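Local coordinates for polysaccharide Lyase Family 6 (Bacteroides cellulosilyticus, PDB 6QPS), which cleaves alginate with a preference for mannuronic acid, probably by beta-elimination assisted by a bound calcium ion, as in related family 6 polysaccharide lyases, at residues K410-V415 and Q419-F424; I117-Q120 and Y126-F129; Q36-G41 and D47-K52. All coordinates share one frame; numbering follows the deposited sequence.

Interaction 1 of 3, residues K410-V415 and Q419-F424; sequences KSLSSV and QVREGF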
# COMPACT_ATOMS: atom_id res chain seq x y z
N LYS A 410 -19.08 -33.32 -6.75
CA LYS A 410 -20.14 -32.95 -7.69
C LYS A 410 -20.22 -31.44 -7.92
O LYS A 410 -21.02 -30.98 -8.75
CB LYS A 410 -21.50 -33.43 -7.16
CG LYS A 410 -21.66 -34.95 -7.06
CD LYS A 410 -23.13 -35.33 -6.81
CE LYS A 410 -23.28 -36.84 -6.66
NZ LYS A 410 -24.69 -37.33 -6.52
N SER A 411 -19.39 -30.65 -7.23
CA SER A 411 -19.62 -29.21 -7.16
C SER A 411 -19.44 -28.53 -8.52
O SER A 411 -20.21 -27.63 -8.87
CB SER A 411 -18.80 -28.54 -6.05
OG SER A 411 -17.39 -28.73 -6.17
N LEU A 412 -18.40 -28.90 -9.29
CA LEU A 412 -18.20 -28.22 -10.56
C LEU A 412 -19.37 -28.48 -11.50
O LEU A 412 -19.83 -27.57 -12.21
CB LEU A 412 -16.86 -28.61 -11.20
CG LEU A 412 -16.56 -27.91 -12.53
CD1 LEU A 412 -16.50 -26.40 -12.39
CD2 LEU A 412 -15.24 -28.47 -13.10
N SER A 413 -19.88 -29.71 -11.53
CA SER A 413 -20.99 -30.02 -12.42
C SER A 413 -22.24 -29.22 -12.09
O SER A 413 -23.11 -29.05 -12.96
CB SER A 413 -21.29 -31.53 -12.42
OG SER A 413 -21.89 -31.98 -11.22
N SER A 414 -22.37 -28.75 -10.85
CA SER A 414 -23.53 -27.97 -10.43
C SER A 414 -23.46 -26.50 -10.84
O SER A 414 -24.46 -25.78 -10.67
CB SER A 414 -23.74 -28.10 -8.90
OG SER A 414 -22.87 -27.25 -8.18
N VAL A 415 -22.33 -26.04 -11.38
CA VAL A 415 -22.24 -24.67 -11.89
C VAL A 415 -23.10 -24.56 -13.13
O VAL A 415 -23.17 -25.48 -13.95
CB VAL A 415 -20.77 -24.34 -12.19
CG1 VAL A 415 -20.65 -23.03 -12.93
CG2 VAL A 415 -20.01 -24.31 -10.87
N GLN A 419 -19.44 -22.48 -20.07
CA GLN A 419 -18.17 -21.82 -20.34
C GLN A 419 -17.26 -21.89 -19.11
O GLN A 419 -16.05 -22.10 -19.23
CB GLN A 419 -18.43 -20.38 -20.78
CG GLN A 419 -17.22 -19.70 -21.35
CD GLN A 419 -17.43 -18.23 -21.63
OE1 GLN A 419 -18.55 -17.79 -21.91
NE2 GLN A 419 -16.35 -17.46 -21.56
N VAL A 420 -17.85 -21.76 -17.92
CA VAL A 420 -17.09 -21.89 -16.68
C VAL A 420 -16.67 -23.34 -16.45
O VAL A 420 -15.51 -23.63 -16.13
CB VAL A 420 -17.88 -21.32 -15.49
CG1 VAL A 420 -17.11 -21.51 -14.19
CG2 VAL A 420 -18.21 -19.86 -15.73
N ARG A 421 -17.62 -24.27 -16.56
CA ARG A 421 -17.29 -25.68 -16.36
C ARG A 421 -16.15 -26.11 -17.28
O ARG A 421 -15.26 -26.86 -16.85
CB ARG A 421 -18.52 -26.54 -16.59
CG ARG A 421 -19.65 -26.32 -15.57
CD ARG A 421 -20.75 -27.38 -15.61
NE ARG A 421 -21.28 -27.62 -16.96
CZ ARG A 421 -22.32 -27.00 -17.50
NH1 ARG A 421 -23.00 -26.08 -16.81
NH2 ARG A 421 -22.71 -27.32 -18.73
N GLU A 422 -16.15 -25.65 -18.53
CA GLU A 422 -15.12 -26.05 -19.48
C GLU A 422 -13.76 -25.41 -19.20
O GLU A 422 -12.74 -25.90 -19.70
CB GLU A 422 -15.56 -25.69 -20.91
CG GLU A 422 -16.86 -26.36 -21.35
CD GLU A 422 -16.68 -27.81 -21.76
OE1 GLU A 422 -15.67 -28.42 -21.35
OE2 GLU A 422 -17.55 -28.33 -22.48
N GLY A 423 -13.73 -24.32 -18.43
CA GLY A 423 -12.51 -23.63 -18.06
C GLY A 423 -11.82 -24.12 -16.81
O GLY A 423 -10.77 -23.56 -16.46
N PHE A 424 -12.38 -25.12 -16.13
CA PHE A 424 -11.80 -25.70 -14.94
C PHE A 424 -11.73 -27.22 -15.09
O PHE A 424 -12.59 -27.84 -15.72
CB PHE A 424 -12.65 -25.43 -13.69
CG PHE A 424 -12.57 -24.02 -13.16
CD1 PHE A 424 -13.38 -23.04 -13.67
CD2 PHE A 424 -11.71 -23.70 -12.12
CE1 PHE A 424 -13.30 -21.75 -13.18
CE2 PHE A 424 -11.66 -22.44 -11.61
CZ PHE A 424 -12.43 -21.46 -12.13

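Interaction 2 of 3, residues I117-Q120 and Y126-F129; sequences IDFQ and YASF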
# COMPACT_ATOMS: atom_id res chain seq x y z
N ILE A 117 4.75 14.75 7.73
CA ILE A 117 6.04 14.66 7.05
C ILE A 117 5.76 14.70 5.54
O ILE A 117 5.00 13.86 5.03
CB ILE A 117 6.80 13.38 7.41
CG1 ILE A 117 7.03 13.27 8.92
CG2 ILE A 117 8.13 13.29 6.64
CD1 ILE A 117 7.65 11.93 9.36
N ASP A 118 6.39 15.64 4.83
CA ASP A 118 6.10 15.89 3.41
C ASP A 118 7.42 16.08 2.67
O ASP A 118 8.33 16.76 3.18
CB ASP A 118 5.20 17.13 3.28
CG ASP A 118 4.44 17.20 1.97
OD1 ASP A 118 4.55 16.29 1.12
OD2 ASP A 118 3.73 18.21 1.80
N PHE A 119 7.51 15.52 1.48
CA PHE A 119 8.71 15.54 0.64
C PHE A 119 8.69 16.69 -0.39
O PHE A 119 9.17 16.56 -1.53
CB PHE A 119 8.91 14.17 -0.04
CG PHE A 119 9.52 13.10 0.88
CD1 PHE A 119 8.80 12.56 1.94
CD2 PHE A 119 10.81 12.61 0.66
CE1 PHE A 119 9.37 11.58 2.77
CE2 PHE A 119 11.36 11.61 1.49
CZ PHE A 119 10.63 11.13 2.55
N GLN A 120 8.19 17.85 0.04
CA GLN A 120 8.14 19.06 -0.75
C GLN A 120 8.28 20.25 0.19
O GLN A 120 7.76 20.23 1.32
CB GLN A 120 6.80 19.14 -1.50
CG GLN A 120 6.54 20.40 -2.30
CD GLN A 120 5.19 20.41 -2.97
OE1 GLN A 120 5.10 20.44 -4.19
NE2 GLN A 120 4.13 20.43 -2.17
N TYR A 126 10.89 19.99 -4.76
CA TYR A 126 10.70 18.63 -4.30
C TYR A 126 11.97 18.00 -3.72
O TYR A 126 13.09 18.43 -3.98
CB TYR A 126 10.23 17.70 -5.45
CG TYR A 126 9.12 18.23 -6.33
CD1 TYR A 126 7.86 18.49 -5.83
CD2 TYR A 126 9.34 18.43 -7.66
CE1 TYR A 126 6.85 18.98 -6.66
CE2 TYR A 126 8.35 18.92 -8.48
CZ TYR A 126 7.11 19.19 -7.97
OH TYR A 126 6.13 19.69 -8.82
N ALA A 127 11.76 16.94 -2.94
CA ALA A 127 12.83 15.99 -2.65
C ALA A 127 13.04 15.06 -3.83
O ALA A 127 12.08 14.57 -4.44
CB ALA A 127 12.45 15.15 -1.43
N SER A 128 14.31 14.77 -4.14
CA SER A 128 14.64 13.67 -5.05
C SER A 128 15.82 12.89 -4.48
O SER A 128 16.68 13.44 -3.80
CB SER A 128 14.92 14.15 -6.47
OG SER A 128 16.02 15.03 -6.49
N PHE A 129 15.82 11.59 -4.73
CA PHE A 129 16.86 10.70 -4.22
C PHE A 129 17.00 10.79 -2.71
O PHE A 129 18.10 10.66 -2.16
CB PHE A 129 18.20 10.93 -4.93
CG PHE A 129 18.18 10.54 -6.37
CD1 PHE A 129 17.98 11.49 -7.34
CD2 PHE A 129 18.33 9.21 -6.75
CE1 PHE A 129 17.95 11.13 -8.69
CE2 PHE A 129 18.30 8.85 -8.09
CZ PHE A 129 18.10 9.81 -9.04

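Interaction 3 of 3, residues Q36-G41 and D47-K52; sequences QLLGSG and DAVVLK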
# COMPACT_ATOMS: atom_id res chain seq x y z
N GLN A 36 17.67 25.04 12.84
CA GLN A 36 18.31 26.02 11.96
C GLN A 36 19.29 25.35 11.01
O GLN A 36 19.32 25.66 9.82
CB GLN A 36 19.02 27.08 12.78
CG GLN A 36 18.11 28.09 13.37
CD GLN A 36 18.56 28.51 14.75
OE1 GLN A 36 19.72 28.34 15.11
NE2 GLN A 36 17.65 29.06 15.53
N LEU A 37 20.09 24.41 11.53
CA LEU A 37 21.09 23.76 10.69
C LEU A 37 20.43 22.87 9.65
O LEU A 37 20.80 22.90 8.47
CB LEU A 37 22.06 22.95 11.55
CG LEU A 37 23.11 22.16 10.79
CD1 LEU A 37 23.99 23.05 9.93
CD2 LEU A 37 23.99 21.39 11.81
N LEU A 38 19.43 22.09 10.06
CA LEU A 38 18.74 21.21 9.13
C LEU A 38 18.08 22.00 8.00
O LEU A 38 18.03 21.55 6.84
CB LEU A 38 17.70 20.38 9.87
CG LEU A 38 18.21 19.16 10.65
CD1 LEU A 38 17.08 18.66 11.57
CD2 LEU A 38 18.65 18.06 9.73
N GLY A 39 17.55 23.17 8.32
CA GLY A 39 16.81 23.97 7.37
C GLY A 39 17.61 25.00 6.62
O GLY A 39 17.04 25.73 5.80
N SER A 40 18.91 25.10 6.89
CA SER A 40 19.74 26.16 6.34
C SER A 40 20.21 25.89 4.91
O SER A 40 20.51 26.85 4.18
CB SER A 40 20.99 26.34 7.21
OG SER A 40 21.83 25.19 7.10
N GLY A 41 20.27 24.63 4.50
CA GLY A 41 20.91 24.31 3.24
C GLY A 41 22.42 24.33 3.28
O GLY A 41 23.06 24.16 2.23
N ASP A 47 27.78 14.91 5.61
CA ASP A 47 27.58 15.43 6.96
C ASP A 47 26.42 14.69 7.63
O ASP A 47 25.54 14.13 6.96
CB ASP A 47 27.19 16.91 6.94
CG ASP A 47 28.34 17.84 6.61
OD1 ASP A 47 29.50 17.39 6.48
OD2 ASP A 47 28.07 19.06 6.47
N ALA A 48 26.41 14.71 8.96
CA ALA A 48 25.34 14.10 9.73
C ALA A 48 24.90 15.04 10.84
O ALA A 48 25.73 15.68 11.49
CB ALA A 48 25.77 12.74 10.32
N VAL A 49 23.59 15.12 11.05
CA VAL A 49 22.97 15.75 12.21
C VAL A 49 22.56 14.61 13.14
O VAL A 49 21.73 13.78 12.77
CB VAL A 49 21.77 16.61 11.80
CG1 VAL A 49 21.01 17.09 13.03
CG2 VAL A 49 22.23 17.79 10.92
N VAL A 50 23.14 14.57 14.34
CA VAL A 50 23.07 13.42 15.24
C VAL A 50 22.40 13.85 16.54
O VAL A 50 22.87 14.79 17.19
CB VAL A 50 24.48 12.88 15.54
CG1 VAL A 50 24.41 11.67 16.47
CG2 VAL A 50 25.24 12.55 14.25
N LEU A 51 21.34 13.14 16.92
CA LEU A 51 20.56 13.47 18.11
C LEU A 51 20.91 12.52 19.25
O LEU A 51 20.72 11.31 19.14
CB LEU A 51 19.07 13.39 17.78
CG LEU A 51 18.45 14.61 17.09
CD1 LEU A 51 19.24 15.03 15.87
CD2 LEU A 51 16.99 14.34 16.76
N LYS A 52 21.40 13.08 20.35
CA LYS A 52 21.65 12.32 21.56
C LYS A 52 20.34 11.79 22.15
O LYS A 52 19.24 12.28 21.84
CB LYS A 52 22.40 13.19 22.58
CG LYS A 52 23.77 13.66 22.07
CD LYS A 52 24.62 14.27 23.18
CE LYS A 52 25.21 13.19 24.08
NZ LYS A 52 26.19 12.32 23.34

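Interaction 1 of 3, residues K410-V415 and Q419-F424
Arg421 and Val415 supply the polar half of a contact in which a short helix folds back on the loop leading into it. Arg421 NH1 donates a hydrogen bond of 2.9 Å to Val415 O. The acceptor sits at the edge of the guanidinium, close to its plane, whereas the donor is tilted 27° from the plane of the carbonyl, and the N-H...O angle of 151° leaves the bond slightly bent. A bend at chi3 (-51°) brings the guanidinium round to this carbonyl, while the aliphatic part of the chain touches a second one, with Arg421 CD 3.5 Å from Leu412 O. Shortening the chain to an alanine would probably cost Val415 O this donor and strip the methylenes from beside Leu412 O.

Of the apolar partners, Leu412, Val420 and Phe424 are buried, with Val415 nearer the surface. Leu412 extends toward the helix, and its CD2 comes to 4.0 Å from Phe424 CB. CD1 of the same leucine rests 4.1 Å from Arg421 CA. Val415 and Val420 cross at about a right angle, their CG1 methyls 4.1 Å apart. The Phe424 ring leads away from Leu412 and meets Trp404 edge-to-face; Leu412 and Val415 also touch that tryptophan, which lies on strand 397-405.

Hydroxyl bonds shape the loop itself. Ser413 OG donates to Lys410 O at 2.8 Å. Ser411 O takes two donors from one face of its plane, OG and N of Ser414, and this double grip ties down a turn that is helix-like in its backbone angles but lacks a regular run of helical hydrogen bonds.

The chemistry thus divides the work: aliphatic groups pack together, while a single directional bond from a charged group to a neutral carbonyl probably helps to set how the loop end meets the helix.

Interaction 2 of 3, residues I117-Q120 and Y126-F129
Gln120 and Tyr126 face each other as a single backbone bridge, their CA atoms 4.4 Å apart, with five residues between the two segments. Beside it, Ala127 N donates to Phe119 O over 3.0 Å. The bond is nearly straight at the hydrogen, yet the donor stands above the carbonyl plane, 41° out of it, so it does not follow a lone pair.

Two side-chain pairs accompany this bridge. The methyl of Ala127 lies at the edge of the Phe119 ring, near its plane, with CB 3.7 Å from Phe119 CD2. Gln120 and Tyr126 run side by side in the same direction. The glutamine has CG anti to its N (chi1 176°) and stays extended beyond, which carries OE1 along the tyrosine to the ring edge, 3.4 Å from Tyr126 CE1; amide and ring planes are only 20° apart. That oxygen is also held by Gly124 N in the intervening loop, a bond that helps set the rotation of the amide.

The chain turns a corner at Ile117, within strand 115-118, and later passes through the short strand 127-128 before strand 131-138. The result is a loop pinched at its base between strands 115-118 and 131-138, which pair with different neighbours, as in the parallel beta-helix of this lyase family.

Interaction 3 of 3, residues Q36-G41 and D47-K52
Val49 packs against Leu37 and Leu38 where a helix covers the N-terminal end of the parallel beta-helix. Helix 31-40 links strands 23-26 and 48-51, which are parallel neighbours, and the contact joins the helix to the second of them.

Along 47-52, Asp47 comes first, its carboxylate taking the backbone N of Lys22 and of Gln44 as the strand begins. Ala48 then bonds through its backbone to Lys22 and Tyr24, alongside strand 23-26. Val49 follows and turns toward the helix. Its CG2 methyl is shared by two leucines: Leu38 CD2 lies 3.8 Å from Val49 CG2, and Leu37 CD2 is 4.1 Å from that same methyl. The two approaches differ. Leu38 crosses the valine at a slant, its CD2 also 4.0 Å from Val49 CB, whereas Leu37 slides past it in the opposite direction. Val49 has CG2 beside the backbone N and CG1 anti to that nitrogen (chi1 172°), an arrangement that presents CG2 to both partners. Further on, Leu51 packs on Trp76, and Lys52 ends the segment with a salt bridge to Glu79.

Within 36-41 itself, Ser40 OG donates a hydrogen bond to Leu37 O at 2.9 Å.

In the fold
The three contacts are met along the chain in the order interaction 3, interaction 2, interaction 1, and they are spread along the length of the parallel beta-helix. Interaction 3 joins the N-terminal helix 31-40 to an early strand; interaction 2, with its centre about 16 Å away on the same side of the chain's centre, pinches the base of the loop that follows strand 115-118. Interaction 1 lies on the other side of that centre, its own centre about 65 Å from that of interaction 3, where helix 418-422 leads into strand 424-426. Two of them therefore lie toward opposite ends of an elongated body, while the calcium site lies apart from all three.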